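Local coordinates for protein polyphenol oxidase, chloroplastic (Malus domestica, PDB 6ELV) that oxidises mono- and o-diphenols to o-quinones, the deposited chain being its separately expressed C-terminal domain with a bound calcium ion, at residues A[30-35]-A[45-50]. Sequence-based numbering, arbitrary orientation.
Sequences KRPKQK and EEEILV
Glu47 OE2 accepts a hydrogen bond from Arg31 NE at 2.8 Å, and Arg31 NH2 gives a second one, also 2.8 Å long, to Glu47 OE1. Together they form a side-on, two-pronged salt bridge: each oxygen offers its syn lone pair, both N-H groups point almost straight at their acceptors, and the guanidinium and carboxylate planes lie only 9° apart. With CG anti to the backbone N (chi1 -173°) and the rest of the chain stretched out, Glu47 reaches across to the guanidinium edge, while a bend at chi3 (72°) turns the NE/NH2 edge of Arg31 to the carboxylate. Pro32 CD sits against the same carboxylate, 3.3 Å from Glu47 OE2, and Lys35 CG lies over one guanidinium face, near the edge of the group. The buried pair ties the turn between strand 25-30 and the short helix 34-37 to the residue just before strand 48-57, thus joining elements of the two β-sheets of this domain. Arg31 NH1 turns elsewhere, to the carbonyls of Glu118 and Asp120; Asp120 is also a calcium ligand. Replacing Arg31 with a leucine would probably leave the buried Glu47 carboxylate without its two-pronged partner and both carbonyls without this donor. Lys35 NZ stays 4.4 Å from Glu47 OE1, too far for a salt bridge, and is bound instead by the carbonyls of Lys39 and Ala41; its CE passes 3.7 Å from Glu47 OE1.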
ATOM      1  N   LYS A  30      -4.072  -2.879  -9.300  1.00  9.97           N
ATOM      2  CA  LYS A  30      -4.361  -2.235 -10.573  1.00 10.81           C
ATOM      3  C   LYS A  30      -4.342  -0.722 -10.429  1.00  9.86           C
ATOM      4  O   LYS A  30      -4.777  -0.165  -9.411  1.00 10.96           O
ATOM      5  CB  LYS A  30      -5.731  -2.676 -11.073  1.00 12.47           C
ATOM      6  CG  LYS A  30      -5.794  -4.141 -11.419  1.00 15.62           C
ATOM      7  CD  LYS A  30      -7.183  -4.518 -11.880  1.00 21.11           C
ATOM      8  CE  LYS A  30      -7.269  -6.006 -12.173  1.00 24.35           C
ATOM      9  NZ  LYS A  30      -8.676  -6.453 -12.359  1.00 28.13           N
ATOM     10  N   ARG A  31      -3.826  -0.055 -11.457  1.00  9.91           N
ATOM     11  CA  ARG A  31      -3.931   1.386 -11.556  1.00 10.41           C
ATOM     12  C   ARG A  31      -5.362   1.755 -11.931  1.00 11.17           C
ATOM     13  O   ARG A  31      -6.161   0.884 -12.284  1.00 12.51           O
ATOM     14  CB  ARG A  31      -2.890   1.906 -12.540  1.00 11.01           C
ATOM     15  CG  ARG A  31      -1.483   1.734 -12.007  1.00 11.23           C
ATOM     16  CD  ARG A  31      -0.478   2.212 -13.012  1.00 11.48           C
ATOM     17  NE  ARG A  31      -0.479   3.664 -13.104  1.00 10.68           N
ATOM     18  CZ  ARG A  31       0.104   4.343 -14.080  1.00 10.53           C
ATOM     19  NH1 ARG A  31       0.691   3.700 -15.091  1.00 11.76           N
ATOM     20  NH2 ARG A  31       0.082   5.666 -14.058  1.00 11.53           N
ATOM     21  N   PRO A  32      -5.731   3.036 -11.827  1.00 11.90           N
ATOM     22  CA  PRO A  32      -7.116   3.424 -12.110  1.00 12.62           C
ATOM     23  C   PRO A  32      -7.504   3.099 -13.545  1.00 12.51           C
ATOM     24  O   PRO A  32      -6.684   3.132 -14.466  1.00 12.92           O
ATOM     25  CB  PRO A  32      -7.119   4.938 -11.855  1.00 14.48           C
ATOM     26  CG  PRO A  32      -5.987   5.151 -10.895  1.00 14.19           C
ATOM     27  CD  PRO A  32      -4.941   4.188 -11.357  1.00 12.66           C
ATOM     28  N   LYS A  33      -8.789   2.798 -13.724  1.00 14.03           N
ATOM     29  CA  LYS A  33      -9.286   2.292 -15.003  1.00 14.97           C
ATOM     30  C   LYS A  33      -8.994   3.234 -16.171  1.00 13.79           C
ATOM     31  O   LYS A  33      -8.754   2.771 -17.293  1.00 15.17           O
ATOM     32  CB  LYS A  33     -10.787   2.031 -14.891  1.00 18.40           C
ATOM     33  CG  LYS A  33     -11.580   3.239 -14.419  1.00 22.27           C
ATOM     34  CD  LYS A  33     -13.034   2.889 -14.130  1.00 25.58           C
ATOM     35  CE  LYS A  33     -13.815   4.103 -13.634  1.00 27.51           C
ATOM     36  NZ  LYS A  33     -15.168   3.740 -13.115  1.00 28.49           N
ATOM     37  N   GLN A  34      -9.005   4.550 -15.933  1.00 13.65           N
ATOM     38  CA  GLN A  34      -8.755   5.504 -17.010  1.00 14.97           C
ATOM     39  C   GLN A  34      -7.353   5.361 -17.578  1.00 14.90           C
ATOM     40  O   GLN A  34      -7.119   5.705 -18.742  1.00 16.41           O
ATOM     41  CB  GLN A  34      -8.960   6.938 -16.517  1.00 18.48           C
ATOM     42  CG  GLN A  34     -10.393   7.299 -16.169  1.00 22.47           C
ATOM     43  CD  GLN A  34     -10.723   7.039 -14.713  1.00 25.84           C
ATOM     44  OE1 GLN A  34      -9.956   6.404 -13.982  1.00 25.42           O
ATOM     45  NE2 GLN A  34     -11.872   7.537 -14.281  1.00 28.15           N
ATOM     46  N   LYS A  35      -6.416   4.842 -16.785  1.00 16.07           N
ATOM     47  CA  LYS A  35      -5.059   4.643 -17.268  1.00 17.43           C
ATOM     48  C   LYS A  35      -4.949   3.499 -18.268  1.00 18.22           C
ATOM     49  O   LYS A  35      -3.957   3.441 -18.997  1.00 18.06           O
ATOM     50  CB  LYS A  35      -4.107   4.380 -16.100  1.00 19.49           C
ATOM     51  CG  LYS A  35      -3.879   5.559 -15.178  1.00 20.07           C
ATOM     52  CD  LYS A  35      -3.155   6.690 -15.879  1.00 20.48           C
ATOM     53  CE  LYS A  35      -2.718   7.741 -14.878  1.00 20.84           C
ATOM     54  NZ  LYS A  35      -1.977   8.854 -15.516  1.00 20.23           N
ATOM     55  N   GLU A  45      -3.346  15.378 -11.841  1.00 19.62           N
ATOM     56  CA  GLU A  45      -3.940  14.942 -10.591  1.00 19.20           C
ATOM     57  C   GLU A  45      -3.004  13.908  -9.983  1.00 16.84           C
ATOM     58  O   GLU A  45      -2.338  13.170 -10.707  1.00 19.61           O
ATOM     59  CB  GLU A  45      -5.300  14.271 -10.836  1.00 21.67           C
ATOM     60  CG  GLU A  45      -6.370  15.156 -11.461  1.00 26.77           C
ATOM     61  CD  GLU A  45      -7.669  14.400 -11.706  1.00 30.55           C
ATOM     62  OE1 GLU A  45      -8.317  14.642 -12.746  1.00 34.21           O
ATOM     63  OE2 GLU A  45      -8.036  13.555 -10.858  1.00 30.83           O
ATOM     64  N   GLU A  46      -2.930  13.856  -8.662  1.00 13.54           N
ATOM     65  CA  GLU A  46      -2.081  12.857  -8.025  1.00 11.27           C
ATOM     66  C   GLU A  46      -2.747  11.491  -8.093  1.00  9.83           C
ATOM     67  O   GLU A  46      -3.945  11.352  -7.819  1.00 11.82           O
ATOM     68  CB  GLU A  46      -1.849  13.241  -6.566  1.00 12.23           C
ATOM     69  CG  GLU A  46      -0.859  12.350  -5.852  1.00 11.67           C
ATOM     70  CD  GLU A  46       0.571  12.538  -6.321  1.00 10.93           C
ATOM     71  OE1 GLU A  46       0.913  13.682  -6.694  1.00 13.86           O
ATOM     72  OE2 GLU A  46       1.339  11.561  -6.297  1.00 11.66           O
ATOM     73  N   GLU A  47      -1.960  10.476  -8.436  1.00  9.05           N
ATOM     74  CA  GLU A  47      -2.409   9.095  -8.380  1.00  8.76           C
ATOM     75  C   GLU A  47      -2.090   8.586  -6.980  1.00  8.92           C
ATOM     76  O   GLU A  47      -0.933   8.635  -6.556  1.00 11.20           O
ATOM     77  CB  GLU A  47      -1.670   8.311  -9.465  1.00 10.22           C
ATOM     78  CG  GLU A  47      -2.150   6.896  -9.657  1.00 11.25           C
ATOM     79  CD  GLU A  47      -1.587   6.206 -10.890  1.00 12.18           C
ATOM     80  OE1 GLU A  47      -0.973   6.882 -11.744  1.00 13.11           O
ATOM     81  OE2 GLU A  47      -1.747   4.975 -10.989  1.00 13.01           O
ATOM     82  N   ILE A  48      -3.112   8.128  -6.265  1.00  9.06           N
ATOM     83  CA  ILE A  48      -3.027   7.887  -4.830  1.00  9.76           C
ATOM     84  C   ILE A  48      -3.188   6.403  -4.519  1.00  8.80           C
ATOM     85  O   ILE A  48      -4.184   5.790  -4.911  1.00  9.36           O
ATOM     86  CB  ILE A  48      -4.089   8.724  -4.084  1.00 12.74           C
ATOM     87  CG1 ILE A  48      -3.851  10.203  -4.421  1.00 16.11           C
ATOM     88  CG2 ILE A  48      -4.066   8.422  -2.597  1.00 12.74           C
ATOM     89  CD1 ILE A  48      -4.328  11.194  -3.470  1.00 20.40           C
ATOM     90  N   LEU A  49      -2.228   5.840  -3.782  1.00  8.52           N
ATOM     91  CA  LEU A  49      -2.357   4.507  -3.203  1.00  8.35           C
ATOM     92  C   LEU A  49      -3.123   4.625  -1.888  1.00  8.51           C
ATOM     93  O   LEU A  49      -2.748   5.414  -1.016  1.00  9.56           O
ATOM     94  CB  LEU A  49      -0.961   3.948  -2.943  1.00  9.45           C
ATOM     95  CG  LEU A  49      -0.862   2.566  -2.306  1.00 10.52           C
ATOM     96  CD1 LEU A  49      -1.507   1.515  -3.193  1.00 10.47           C
ATOM     97  CD2 LEU A  49       0.594   2.232  -2.059  1.00 13.42           C
ATOM     98  N   VAL A  50      -4.192   3.845  -1.749  1.00  9.27           N
ATOM     99  CA  VAL A  50      -5.078   3.898  -0.592  1.00 11.14           C
ATOM    100  C   VAL A  50      -5.037   2.546   0.098  1.00 12.86           C
ATOM    101  O   VAL A  50      -5.394   1.523  -0.498  1.00 14.65           O
ATOM    102  CB  VAL A  50      -6.515   4.262  -0.990  1.00 13.30           C
ATOM    103  CG1 VAL A  50      -7.391   4.419   0.256  1.00 16.23           C
ATOM    104  CG2 VAL A  50      -6.528   5.526  -1.824  1.00 14.12           C
TER